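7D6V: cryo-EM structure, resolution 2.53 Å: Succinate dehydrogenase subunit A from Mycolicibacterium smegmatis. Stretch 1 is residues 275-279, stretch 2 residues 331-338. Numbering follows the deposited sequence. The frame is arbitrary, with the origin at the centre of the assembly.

Stretch 1 275-279: LKNSE
Stretch 2 (331-338) AEVKAGRG

The contact is small, burying 186 Å² summed over both sides, and it is organised around one side chain, that of Asn 277. Stretch 1 has no regular secondary structure. In stretch 2, residues 331-334 are the last part of a helix that begins earlier in the chain; what follows is loop or turn, and Ala 335 is the first residue to leave helical angles, at phi/psi -113/88. The two segments come nearest where the CA atoms of Asn 277 and Arg 337 lie 4.8 Å apart, which fixes the register.

To build stretch 1, set Leu 275 near -70/-46 (chi1 -96°, between wells; chi2 m), Lys 276 in the left-handed region at 57/13, Asn 277 extended at -138/180, Ser 278 at -75/-47 and Glu 279 at -138/46 (chi1 m, chi2 p, chi3 7°). The CA-to-CB bond of Asn 277 points sideways to stretch 2, but chi1 of -92°, between wells, and chi2 of -7° bring the amide nearer. That amide then serves both ways. Asn 277 ND2 donates to Glu 332 OE1 at 2.7 Å with an N-H...acceptor angle of 137°, the better of the two hydrogen bonds across the contact. Asn 277 OD1 accepts from Arg 337 N at 3.2 Å, but the angle of 120° makes this bond weak. Asparagine suits the place because one short planar group carries both a donor for a carboxylate and an acceptor for a backbone NH.

The helical residues are Ala 331 (-62/-43), Glu 332 (-75/-21), Val 333 (-70/-40, chi1 t) and Lys 334 (-82/-60). Glu 332 points its CA-to-CB bond toward stretch 1 and takes chi1 m (-73°), chi2 m (-81°) and chi3 -49°, placing OE1 at the amide nitrogen.

Several acceptors lie close together here. Asn 277 OD1 is 2.7 Å from Arg 337 O, 2.8 Å from Lys 276 O and 2.9 Å from Glu 332 OE1, and Lys 276 O is 3.1 Å from Arg 337 O; none of these pairs is a hydrogen bond. Across the contact, OD1 thus has a single, weak donor. Arg 337 O does receive a CA-H...O contact from Asn 277 CA at 3.6 Å, with an almost straight 173° at the hydrogen.

After the helix, Ala 335 N donates to Ala 331 O at a very short 2.4 Å. Gly 336 follows at 157/-179, angles that by themselves call for glycine: a CB would jam against the preceding carbonyl O and also lie 2.5 Å from Glu 332 OE1. Arg 337 is at -87/88 and Gly 338 at -80/172, with a weak bond from Gly 338 N to Gly 336 O at 3.1 Å.

Arg 337, like Lys 276 and Lys 334, is modelled only to CB; Arg 337 CB points toward stretch 1, 3.3 Å from Asn 277 OD1 and 3.6 Å from Ser 278 N. Arg 337 and Asn 277 have the largest covered areas, 63 and 62 Å². Ser 278, chi1 t, turns to its neighbour: Ser 278 OG gives a weak hydrogen bond to Glu 279 OE2 at 2.9 Å.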

# COMPACT_ATOMS: atom_id res chain seq x y z
N LEU A 275 31.02 10.24 6.90
CA LEU A 275 32.39 10.45 6.46
C LEU A 275 32.41 11.41 5.28
O LEU A 275 33.21 12.35 5.24
CB LEU A 275 33.05 9.12 6.11
CG LEU A 275 33.89 8.47 7.22
CD1 LEU A 275 35.19 9.24 7.44
CD2 LEU A 275 33.11 8.37 8.52
N LYS A 276 31.53 11.19 4.32
CA LYS A 276 31.06 12.20 3.37
C LYS A 276 32.17 12.86 2.57
O LYS A 276 31.93 13.89 1.92
CB LYS A 276 30.24 13.27 4.09
N ASN A 277 33.38 12.32 2.59
CA ASN A 277 34.46 12.79 1.74
C ASN A 277 35.21 11.59 1.19
O ASN A 277 34.85 10.43 1.45
CB ASN A 277 35.41 13.73 2.50
CG ASN A 277 35.02 15.18 2.38
OD1 ASN A 277 34.12 15.53 1.63
ND2 ASN A 277 35.72 16.04 3.10
N SER A 278 36.24 11.86 0.40
CA SER A 278 37.11 10.78 -0.05
C SER A 278 38.03 10.34 1.08
O SER A 278 38.18 9.13 1.33
CB SER A 278 37.91 11.23 -1.27
OG SER A 278 38.62 10.14 -1.84
N GLU A 279 38.66 11.28 1.78
CA GLU A 279 39.58 10.94 2.86
C GLU A 279 39.39 11.84 4.07
O GLU A 279 40.37 12.34 4.64
CB GLU A 279 41.04 11.00 2.39
CG GLU A 279 41.43 9.98 1.34
CD GLU A 279 41.18 10.47 -0.07
OE1 GLU A 279 40.84 11.66 -0.22
OE2 GLU A 279 41.34 9.68 -1.02
N ALA A 331 28.40 23.20 2.03
CA ALA A 331 29.77 23.66 1.86
C ALA A 331 30.66 22.55 1.30
O ALA A 331 31.48 22.80 0.41
CB ALA A 331 30.33 24.17 3.19
N GLU A 332 30.50 21.33 1.81
CA GLU A 332 31.34 20.23 1.34
C GLU A 332 30.93 19.73 -0.04
O GLU A 332 31.75 19.09 -0.72
CB GLU A 332 31.32 19.10 2.35
CG GLU A 332 32.11 19.43 3.59
CD GLU A 332 33.59 19.21 3.41
OE1 GLU A 332 33.98 18.13 2.92
OE2 GLU A 332 34.38 20.11 3.75
N VAL A 333 29.70 19.99 -0.46
CA VAL A 333 29.35 19.78 -1.86
C VAL A 333 30.03 20.82 -2.74
O VAL A 333 30.53 20.50 -3.82
CB VAL A 333 27.82 19.79 -2.04
CG1 VAL A 333 27.45 19.97 -3.49
CG2 VAL A 333 27.21 18.50 -1.50
N LYS A 334 30.08 22.07 -2.27
CA LYS A 334 30.74 23.12 -3.04
C LYS A 334 32.25 23.09 -2.84
O LYS A 334 33.02 22.93 -3.79
CB LYS A 334 30.16 24.48 -2.67
N ALA A 335 32.70 23.25 -1.59
CA ALA A 335 34.12 23.28 -1.26
C ALA A 335 34.43 22.04 -0.42
O ALA A 335 34.39 22.08 0.81
CB ALA A 335 34.48 24.57 -0.52
N GLY A 336 34.76 20.96 -1.10
CA GLY A 336 35.02 19.70 -0.44
C GLY A 336 34.80 18.55 -1.40
O GLY A 336 34.46 18.74 -2.56
N ARG A 337 35.00 17.34 -0.87
CA ARG A 337 34.86 16.12 -1.67
C ARG A 337 33.40 15.69 -1.63
O ARG A 337 32.99 14.90 -0.78
CB ARG A 337 35.79 15.03 -1.16
N GLY A 338 32.61 16.21 -2.56
CA GLY A 338 31.23 15.79 -2.69
C GLY A 338 31.10 14.47 -3.44
O GLY A 338 32.06 13.93 -3.99